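Local coordinates for protein inosine-uridine preferring nucleoside hydrolase (Gardnerella vaginalis 315-A, PDB 6BA1) that belongs to the nucleoside hydrolase family, with a mixed beta sheet flanked by helices and a bound calcium ion, at residues Arg49-Leu57 and Ile93-Lys104; Thr263-Asp271 and Ile281-Lys292. All coordinates share one frame; numbering follows the deposited sequence.

Contact 1: Arg49-Leu57 and Ile93-Lys104; sequences RNALAITDL and IGDVEIPDSPRK
With CG anti to the carbonyl carbon (chi1 -78°), D56 faces S101 and R103, while S101 turns OG anti to its own backbone N (chi1 175°), which points it at OD2 of D56. The two oxygens divide the work. OD1 accepts NE of R103 at 2.7 Å through its syn lone pair, nearly in the guanidinium plane, as a salt bridge; OD2 takes the hydroxyl of S101, OG to OD2 2.6 Å, from above the carboxylate plane. S101 OG also accepts the backbone N of R103, an ST turn that ties S101 to the backbone of R103. L52 CD2 lies over one face of the R103 guanidinium, whose NH2 binds the carbonyl of V63.

Two helical turns before D56, R49 crosses D100 at about a right angle in a second salt bridge, R49 NH1 to D100 OD1 2.7 Å, with guanidinium and carboxylate planes 34° apart. To one side of both salt bridges, I98 CD1 packs on L57 CD2 at 3.8 Å and on I54, which meets I93 tip to tip. N50 ND2 is bound by the carbonyls of T13 and N91.

Two salt bridges and an apolar cluster beside them thus hold an irregular loop against helix 44-57; hydroxyl and arginine together would be expected to favour a charged D56.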
loop_
_atom_site.group_PDB
_atom_site.type_symbol
_atom_site.label_atom_id
_atom_site.label_comp_id
_atom_site.label_asym_id
_atom_site.label_seq_id
_atom_site.Cartn_x
_atom_site.Cartn_y
_atom_site.Cartn_z
ATOM N N ARG A 49 -23.327 -25.841 9.410
ATOM C CA ARG A 49 -24.776 -26.049 9.214
ATOM C C ARG A 49 -25.287 -25.331 7.969
ATOM O O ARG A 49 -26.075 -25.886 7.194
ATOM C CB ARG A 49 -25.596 -25.559 10.411
ATOM C CG ARG A 49 -27.063 -26.011 10.361
ATOM C CD ARG A 49 -28.030 -25.051 11.039
ATOM N NE ARG A 49 -28.446 -23.907 10.214
ATOM C CZ ARG A 49 -29.286 -23.951 9.168
ATOM N NH1 ARG A 49 -29.813 -25.092 8.742
ATOM N NH2 ARG A 49 -29.591 -22.840 8.518
ATOM N N ASN A 50 -24.829 -24.095 7.803
ATOM C CA ASN A 50 -25.244 -23.244 6.693
ATOM C C ASN A 50 -24.688 -23.785 5.386
ATOM O O ASN A 50 -25.426 -23.937 4.408
ATOM C CB ASN A 50 -24.769 -21.799 6.926
ATOM C CG ASN A 50 -25.328 -21.200 8.209
ATOM O OD1 ASN A 50 -26.139 -21.825 8.910
ATOM N ND2 ASN A 50 -24.899 -19.990 8.526
ATOM N N ALA A 51 -23.391 -24.100 5.387
ATOM C CA ALA A 51 -22.713 -24.655 4.211
ATOM C C ALA A 51 -23.431 -25.885 3.658
ATOM O O ALA A 51 -23.708 -25.956 2.460
ATOM C CB ALA A 51 -21.272 -24.992 4.549
ATOM N N LEU A 52 -23.739 -26.834 4.543
ATOM C CA LEU A 52 -24.448 -28.057 4.161
ATOM C C LEU A 52 -25.832 -27.738 3.607
ATOM O O LEU A 52 -26.168 -28.162 2.501
ATOM C CB LEU A 52 -24.578 -29.006 5.353
ATOM C CG LEU A 52 -23.290 -29.636 5.892
ATOM C CD1 LEU A 52 -23.483 -30.099 7.335
ATOM C CD2 LEU A 52 -22.826 -30.791 5.003
ATOM N N ALA A 53 -26.610 -26.974 4.378
ATOM C CA ALA A 53 -27.977 -26.589 4.000
ATOM C C ALA A 53 -28.067 -25.841 2.665
ATOM O O ALA A 53 -28.998 -26.058 1.884
ATOM C CB ALA A 53 -28.607 -25.754 5.104
ATOM N N ILE A 54 -27.094 -24.964 2.418
ATOM C CA ILE A 54 -27.091 -24.110 1.230
ATOM C C ILE A 54 -26.619 -24.877 -0.006
ATOM O O ILE A 54 -27.225 -24.756 -1.073
ATOM C CB ILE A 54 -26.278 -22.815 1.485
ATOM C CG1 ILE A 54 -27.064 -21.918 2.451
ATOM C CG2 ILE A 54 -25.991 -22.048 0.191
ATOM C CD1 ILE A 54 -26.216 -21.090 3.393
ATOM N N THR A 55 -25.551 -25.662 0.137
ATOM C CA THR A 55 -25.078 -26.525 -0.952
ATOM C C THR A 55 -26.182 -27.463 -1.444
ATOM O O THR A 55 -26.340 -27.657 -2.656
ATOM C CB THR A 55 -23.846 -27.361 -0.540
ATOM O OG1 THR A 55 -24.062 -27.952 0.747
ATOM C CG2 THR A 55 -22.614 -26.493 -0.498
ATOM N N ASP A 56 -26.941 -28.026 -0.497
ATOM C CA ASP A 56 -28.157 -28.792 -0.802
ATOM C C ASP A 56 -29.152 -27.955 -1.607
ATOM O O ASP A 56 -29.548 -28.359 -2.699
ATOM C CB ASP A 56 -28.847 -29.290 0.482
ATOM C CG ASP A 56 -28.167 -30.506 1.097
ATOM O OD1 ASP A 56 -26.987 -30.784 0.789
ATOM O OD2 ASP A 56 -28.830 -31.183 1.911
ATOM N N LEU A 57 -29.523 -26.786 -1.077
ATOM C CA LEU A 57 -30.554 -25.936 -1.694
ATOM C C LEU A 57 -30.261 -25.549 -3.150
ATOM O O LEU A 57 -31.183 -25.483 -3.967
ATOM C CB LEU A 57 -30.780 -24.658 -0.874
ATOM C CG LEU A 57 -32.031 -23.843 -1.239
ATOM C CD1 LEU A 57 -33.257 -24.409 -0.558
ATOM C CD2 LEU A 57 -31.858 -22.379 -0.888
ATOM N N ILE A 93 -27.063 -15.916 7.844
ATOM C CA ILE A 93 -27.618 -16.143 6.503
ATOM C C ILE A 93 -28.763 -15.138 6.247
ATOM O O ILE A 93 -29.820 -15.492 5.711
ATOM C CB ILE A 93 -28.194 -17.584 6.357
ATOM C CG1 ILE A 93 -27.428 -18.631 7.164
ATOM C CG2 ILE A 93 -28.220 -18.021 4.903
ATOM C CD1 ILE A 93 -28.112 -19.991 7.168
ATOM N N GLY A 94 -28.553 -13.883 6.628
ATOM C CA GLY A 94 -29.677 -12.961 6.830
ATOM C C GLY A 94 -30.370 -13.425 8.096
ATOM O O GLY A 94 -29.720 -13.615 9.115
ATOM N N ASP A 95 -31.677 -13.612 8.048
ATOM C CA ASP A 95 -32.346 -14.450 9.046
ATOM C C ASP A 95 -33.305 -15.351 8.293
ATOM O O ASP A 95 -34.435 -15.592 8.720
ATOM C CB ASP A 95 -33.034 -13.592 10.123
ATOM C CG ASP A 95 -32.067 -13.130 11.211
ATOM O OD1 ASP A 95 -31.298 -13.968 11.736
ATOM O OD2 ASP A 95 -32.093 -11.932 11.550
ATOM N N VAL A 96 -32.810 -15.875 7.172
ATOM C CA VAL A 96 -33.635 -16.596 6.222
ATOM C C VAL A 96 -33.750 -18.043 6.688
ATOM O O VAL A 96 -32.740 -18.715 6.913
ATOM C CB VAL A 96 -33.070 -16.519 4.787
ATOM C CG1 VAL A 96 -33.993 -17.234 3.805
ATOM C CG2 VAL A 96 -32.887 -15.068 4.370
ATOM N N GLU A 97 -34.994 -18.500 6.826
ATOM C CA GLU A 97 -35.292 -19.847 7.300
ATOM C C GLU A 97 -35.098 -20.817 6.141
ATOM O O GLU A 97 -35.650 -20.624 5.057
ATOM C CB GLU A 97 -36.725 -19.946 7.836
ATOM C CG GLU A 97 -37.084 -18.950 8.936
ATOM C CD GLU A 97 -36.360 -19.210 10.244
ATOM O OE1 GLU A 97 -37.037 -19.617 11.213
ATOM O OE2 GLU A 97 -35.123 -18.998 10.314
ATOM N N ILE A 98 -34.308 -21.856 6.391
ATOM C CA ILE A 98 -33.914 -22.812 5.367
ATOM C C ILE A 98 -33.750 -24.180 6.045
ATOM O O ILE A 98 -33.159 -24.260 7.131
ATOM C CB ILE A 98 -32.614 -22.349 4.647
ATOM C CG1 ILE A 98 -32.247 -23.291 3.493
ATOM C CG2 ILE A 98 -31.449 -22.198 5.628
ATOM C CD1 ILE A 98 -30.981 -22.886 2.755
ATOM N N PRO A 99 -34.287 -25.256 5.429
ATOM C CA PRO A 99 -34.191 -26.561 6.094
ATOM C C PRO A 99 -32.748 -27.034 6.310
ATOM O O PRO A 99 -31.909 -26.877 5.426
ATOM C CB PRO A 99 -34.942 -27.501 5.134
ATOM C CG PRO A 99 -34.958 -26.796 3.818
ATOM C CD PRO A 99 -35.039 -25.342 4.164
ATOM N N ASP A 100 -32.479 -27.597 7.488
ATOM C CA ASP A 100 -31.186 -28.220 7.791
ATOM C C ASP A 100 -30.930 -29.354 6.813
ATOM O O ASP A 100 -31.856 -30.096 6.462
ATOM C CB ASP A 100 -31.171 -28.809 9.207
ATOM C CG ASP A 100 -31.224 -27.751 10.297
ATOM O OD1 ASP A 100 -31.682 -26.622 10.025
ATOM O OD2 ASP A 100 -30.807 -28.049 11.432
ATOM N N SER A 101 -29.687 -29.496 6.361
ATOM C CA SER A 101 -29.324 -30.650 5.550
ATOM C C SER A 101 -29.220 -31.869 6.467
ATOM O O SER A 101 -28.624 -31.781 7.547
ATOM C CB SER A 101 -27.989 -30.437 4.851
ATOM O OG SER A 101 -27.586 -31.602 4.152
ATOM N N PRO A 102 -29.787 -33.010 6.043
ATOM C CA PRO A 102 -29.594 -34.239 6.810
ATOM C C PRO A 102 -28.178 -34.834 6.675
ATOM O O PRO A 102 -27.811 -35.698 7.475
ATOM C CB PRO A 102 -30.644 -35.184 6.226
ATOM C CG PRO A 102 -30.827 -34.717 4.827
ATOM C CD PRO A 102 -30.588 -33.234 4.828
ATOM N N ARG A 103 -27.409 -34.372 5.680
ATOM C CA ARG A 103 -25.972 -34.695 5.562
ATOM C C ARG A 103 -25.307 -33.950 6.676
ATOM O O ARG A 103 -25.832 -32.936 7.183
ATOM C CB ARG A 103 -25.363 -34.270 4.194
ATOM C CG ARG A 103 -26.372 -34.305 3.125
ATOM C CD ARG A 103 -25.912 -33.925 1.657
ATOM N NE ARG A 103 -25.202 -32.649 1.614
ATOM C CZ ARG A 103 -23.887 -32.503 1.690
ATOM N NH1 ARG A 103 -23.108 -33.573 1.868
ATOM N NH2 ARG A 103 -23.271 -31.327 1.600
ATOM N N LYS A 104 -24.152 -34.466 7.102
ATOM C CA LYS A 104 -23.369 -33.885 8.188
ATOM C C LYS A 104 -21.897 -33.761 7.834
ATOM O O LYS A 104 -21.472 -34.199 6.764
ATOM C CB LYS A 104 -23.592 -34.715 9.469
ATOM C CG LYS A 104 -25.017 -34.581 9.999
ATOM C CD LYS A 104 -25.267 -34.318 11.513
ATOM C CE LYS A 104 -26.431 -33.326 11.695
ATOM N NZ LYS A 104 -27.229 -33.543 12.928
#

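Contact 2: Thr263-Asp271 and Ile281-Lys292; sequences TLPINMQVD and IGDVTRLNDPVK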
loop_
_atom_site.group_PDB
_atom_site.type_symbol
_atom_site.label_atom_id
_atom_site.label_comp_id
_atom_site.label_asym_id
_atom_site.label_seq_id
_atom_site.Cartn_x
_atom_site.Cartn_y
_atom_site.Cartn_z
ATOM N N THR A 263 -3.019 -6.907 -10.327
ATOM C CA THR A 263 -2.276 -7.151 -9.098
ATOM C C THR A 263 -0.947 -6.426 -9.081
ATOM O O THR A 263 -0.419 -6.045 -10.119
ATOM C CB THR A 263 -1.986 -8.651 -8.863
ATOM O OG1 THR A 263 -1.091 -9.146 -9.862
ATOM C CG2 THR A 263 -3.250 -9.464 -8.892
ATOM N N LEU A 264 -0.406 -6.283 -7.876
ATOM C CA LEU A 264 0.886 -5.671 -7.635
ATOM C C LEU A 264 1.799 -6.740 -7.042
ATOM O O LEU A 264 1.597 -7.132 -5.897
ATOM C CB LEU A 264 0.705 -4.496 -6.662
ATOM C CG LEU A 264 1.913 -3.932 -5.900
ATOM C CD1 LEU A 264 3.041 -3.517 -6.833
ATOM C CD2 LEU A 264 1.473 -2.754 -5.054
ATOM N N PRO A 265 2.778 -7.243 -7.817
ATOM C CA PRO A 265 3.731 -8.212 -7.262
ATOM C C PRO A 265 4.462 -7.646 -6.051
ATOM O O PRO A 265 5.076 -6.590 -6.156
ATOM C CB PRO A 265 4.703 -8.461 -8.420
ATOM C CG PRO A 265 3.881 -8.219 -9.635
ATOM C CD PRO A 265 2.937 -7.102 -9.275
ATOM N N ILE A 266 4.372 -8.325 -4.913
ATOM C CA ILE A 266 4.880 -7.782 -3.654
ATOM C C ILE A 266 5.025 -8.852 -2.571
ATOM O O ILE A 266 4.063 -9.528 -2.239
ATOM C CB ILE A 266 3.966 -6.637 -3.140
ATOM C CG1 ILE A 266 4.519 -6.015 -1.849
ATOM C CG2 ILE A 266 2.526 -7.110 -2.931
ATOM C CD1 ILE A 266 3.752 -4.785 -1.411
ATOM N N ASN A 267 6.229 -8.993 -2.025
ATOM C CA ASN A 267 6.446 -9.838 -0.855
ATOM C C ASN A 267 5.810 -9.165 0.363
ATOM O O ASN A 267 6.145 -8.028 0.688
ATOM C CB ASN A 267 7.941 -10.090 -0.629
ATOM C CG ASN A 267 8.543 -11.019 -1.668
ATOM O OD1 ASN A 267 8.290 -12.222 -1.661
ATOM N ND2 ASN A 267 9.356 -10.474 -2.559
ATOM N N MET A 268 4.900 -9.882 1.023
ATOM C CA MET A 268 4.017 -9.327 2.052
ATOM C C MET A 268 4.238 -9.927 3.435
ATOM O O MET A 268 4.931 -10.928 3.601
ATOM C CB MET A 268 2.563 -9.574 1.662
ATOM C CG MET A 268 2.071 -8.765 0.480
ATOM S SD MET A 268 1.640 -7.084 0.908
ATOM C CE MET A 268 0.342 -7.329 2.109
ATOM N N GLN A 269 3.626 -9.278 4.419
ATOM C CA GLN A 269 3.572 -9.748 5.798
ATOM C C GLN A 269 2.286 -9.235 6.425
ATOM O O GLN A 269 1.541 -8.477 5.800
ATOM C CB GLN A 269 4.778 -9.239 6.602
ATOM C CG GLN A 269 4.932 -7.713 6.644
ATOM C CD GLN A 269 5.913 -7.226 7.693
ATOM O OE1 GLN A 269 7.124 -7.293 7.508
ATOM N NE2 GLN A 269 5.395 -6.714 8.795
ATOM N N VAL A 270 2.032 -9.652 7.656
ATOM C CA VAL A 270 0.984 -9.060 8.470
ATOM C C VAL A 270 1.620 -8.637 9.774
ATOM O O VAL A 270 2.437 -9.362 10.343
ATOM C CB VAL A 270 -0.190 -10.028 8.724
ATOM C CG1 VAL A 270 -1.219 -9.410 9.667
ATOM C CG2 VAL A 270 -0.838 -10.420 7.403
ATOM N N ASP A 271 1.251 -7.447 10.229
ATOM C CA ASP A 271 1.821 -6.881 11.439
ATOM C C ASP A 271 1.243 -7.610 12.641
ATOM O O ASP A 271 0.027 -7.779 12.748
ATOM C CB ASP A 271 1.562 -5.370 11.527
ATOM C CG ASP A 271 2.460 -4.543 10.602
ATOM O OD1 ASP A 271 3.302 -5.101 9.875
ATOM O OD2 ASP A 271 2.314 -3.307 10.614
ATOM N N ILE A 281 0.717 -5.492 4.920
ATOM C CA ILE A 281 1.727 -4.545 4.462
ATOM C C ILE A 281 2.944 -5.280 3.900
ATOM O O ILE A 281 3.218 -6.407 4.294
ATOM C CB ILE A 281 2.133 -3.607 5.627
ATOM C CG1 ILE A 281 2.876 -2.366 5.116
ATOM C CG2 ILE A 281 2.958 -4.334 6.687
ATOM C CD1 ILE A 281 1.998 -1.422 4.319
ATOM N N GLY A 282 3.652 -4.647 2.966
ATOM C CA GLY A 282 4.854 -5.231 2.391
ATOM C C GLY A 282 5.988 -5.384 3.392
ATOM O O GLY A 282 6.195 -4.522 4.242
ATOM N N ASP A 283 6.712 -6.492 3.289
ATOM C CA ASP A 283 7.893 -6.716 4.108
ATOM C C ASP A 283 9.052 -6.034 3.416
ATOM O O ASP A 283 9.325 -6.307 2.240
ATOM C CB ASP A 283 8.184 -8.215 4.285
ATOM C CG ASP A 283 9.300 -8.490 5.292
ATOM O OD1 ASP A 283 9.849 -9.609 5.272
ATOM O OD2 ASP A 283 9.637 -7.600 6.104
ATOM N N VAL A 284 9.729 -5.156 4.153
ATOM C CA VAL A 284 10.847 -4.377 3.608
ATOM C C VAL A 284 12.002 -5.313 3.304
ATOM O O VAL A 284 12.632 -5.198 2.254
ATOM C CB VAL A 284 11.355 -3.279 4.573
ATOM C CG1 VAL A 284 12.327 -2.347 3.857
ATOM C CG2 VAL A 284 10.205 -2.472 5.140
ATOM N N THR A 285 12.256 -6.233 4.231
ATOM C CA THR A 285 13.287 -7.264 4.103
ATOM C C THR A 285 13.308 -7.919 2.729
ATOM O O THR A 285 14.378 -8.135 2.160
ATOM C CB THR A 285 13.091 -8.385 5.138
ATOM O OG1 THR A 285 12.565 -7.829 6.344
ATOM C CG2 THR A 285 14.407 -9.103 5.434
ATOM N N ARG A 286 12.119 -8.226 2.207
ATOM C CA ARG A 286 11.983 -8.885 0.911
ATOM C C ARG A 286 11.514 -7.920 -0.196
ATOM O O ARG A 286 10.869 -8.341 -1.160
ATOM C CB ARG A 286 11.038 -10.093 1.036
ATOM C CG ARG A 286 11.298 -10.972 2.269
ATOM C CD ARG A 286 10.697 -12.369 2.162
ATOM N NE ARG A 286 9.252 -12.373 1.859
ATOM C CZ ARG A 286 8.272 -12.106 2.734
ATOM N NH1 ARG A 286 8.529 -11.779 4.012
ATOM N NH2 ARG A 286 7.012 -12.153 2.324
ATOM N N LEU A 287 11.858 -6.635 -0.083
ATOM C CA LEU A 287 11.538 -5.660 -1.126
ATOM C C LEU A 287 12.510 -5.813 -2.295
ATOM O O LEU A 287 12.084 -5.839 -3.458
ATOM C CB LEU A 287 11.590 -4.227 -0.598
ATOM C CG LEU A 287 11.403 -3.098 -1.633
ATOM C CD1 LEU A 287 10.078 -3.251 -2.377
ATOM C CD2 LEU A 287 11.572 -1.719 -1.005
ATOM N N ASN A 288 13.800 -5.895 -1.978
ATOM C CA ASN A 288 14.851 -6.026 -2.985
ATOM C C ASN A 288 15.009 -7.444 -3.547
ATOM O O ASN A 288 15.688 -7.625 -4.561
ATOM C CB ASN A 288 16.196 -5.537 -2.427
ATOM C CG ASN A 288 16.189 -4.062 -2.104
ATOM O OD1 ASN A 288 15.447 -3.291 -2.710
ATOM N ND2 ASN A 288 17.020 -3.662 -1.147
ATOM N N ASP A 289 14.399 -8.434 -2.887
ATOM C CA ASP A 289 14.263 -9.783 -3.441
ATOM C C ASP A 289 13.357 -9.701 -4.685
ATOM O O ASP A 289 12.177 -9.364 -4.549
ATOM C CB ASP A 289 13.667 -10.720 -2.375
ATOM C CG ASP A 289 13.534 -12.174 -2.848
ATOM O OD1 ASP A 289 14.082 -12.556 -3.905
ATOM O OD2 ASP A 289 12.868 -12.957 -2.144
ATOM N N PRO A 290 13.899 -9.984 -5.897
ATOM C CA PRO A 290 13.072 -9.850 -7.113
ATOM C C PRO A 290 11.940 -10.870 -7.228
ATOM O O PRO A 290 10.950 -10.594 -7.906
ATOM C CB PRO A 290 14.068 -10.054 -8.268
ATOM C CG PRO A 290 15.412 -10.236 -7.651
ATOM C CD PRO A 290 15.224 -10.552 -6.205
ATOM N N VAL A 291 12.091 -12.026 -6.579
ATOM C CA VAL A 291 11.071 -13.073 -6.593
ATOM C C VAL A 291 9.943 -12.673 -5.643
ATOM O O VAL A 291 10.133 -12.648 -4.420
ATOM C CB VAL A 291 11.653 -14.447 -6.176
ATOM C CG1 VAL A 291 10.564 -15.517 -6.162
ATOM C CG2 VAL A 291 12.796 -14.851 -7.102
ATOM N N LYS A 292 8.780 -12.358 -6.212
ATOM C CA LYS A 292 7.611 -11.928 -5.439
ATOM C C LYS A 292 6.677 -13.106 -5.146
ATOM O O LYS A 292 6.104 -13.697 -6.067
ATOM C CB LYS A 292 6.872 -10.812 -6.190
ATOM C CG LYS A 292 7.731 -9.599 -6.559
ATOM C CD LYS A 292 8.514 -9.061 -5.360
ATOM C CE LYS A 292 9.114 -7.692 -5.603
ATOM N NZ LYS A 292 9.776 -7.197 -4.368
#
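N267 and R286 cross at about a right angle, amide against guanidinium with their planes 74° apart. CB of N267 rests 3.5 Å from CB of R286, while ND2 turns into the loop 286-291. There it gives a fairly straight bond to the carbonyl O of V291 at 3.0 Å, which lies in the amide plane, and a weak one to O of R286. The other end of the amide, OD1, accepts the backbone N of T293, so both ends of this buried group are held, and its backbone O accepts N of D283, D283 N to N267 O 3.1 Å. K292, bent at chi2 (-50°), runs past the N267 amide with CG on CB of P265, and its NZ binds the carbonyls of L287 and D289.

The guanidinium of R286 reaches back to the strand: NH2 donates to O of M268 at 2.7 Å, with that oxygen near the guanidinium edge, and NH1 pairs with D283. Q269 and I281 lie side by side, pointing the same way, as directly opposed residues of antiparallel strands do; their backbones are joined by N-H to O bonds in both directions. Beyond them, CG2 of I281 meets D271 OD1, while the other oxygen of D271 is bridged to R279. M268, bent at chi2 and chi3, folds its end back against the I281-G282 backbone.

The resulting beta hairpin, 268-270 with 280-282, follows strand 261-265, outermost in the main sheet within this chain. M268 and V270 pack on F185 of helix 178-187, M268 also touches V296 of strand 295-300, and L287 packs on I162 of the second subunit.

Read from the N terminus, the chain closes contact 1 before contact 2 opens, so the two are in series and neither nest nor cross. Contact 1 closes a long excursion: after helix 44-57 the chain runs through strand 64-67, outermost on one side of the main sheet within this chain, and helix 82-88, then returns in the loop before helix 110-121. Contact 2 closes a short hairpin loop after strand 261-265, outermost on the other side within this chain, and leads into strand 295-300. The centres of contacts 1 and 2 lie about 40 Å apart, on opposite sides of the chain's centre. One contact thus lies at each flank of the fold, joining a loop to a helix at one and the hairpin strands and the following loop at the other.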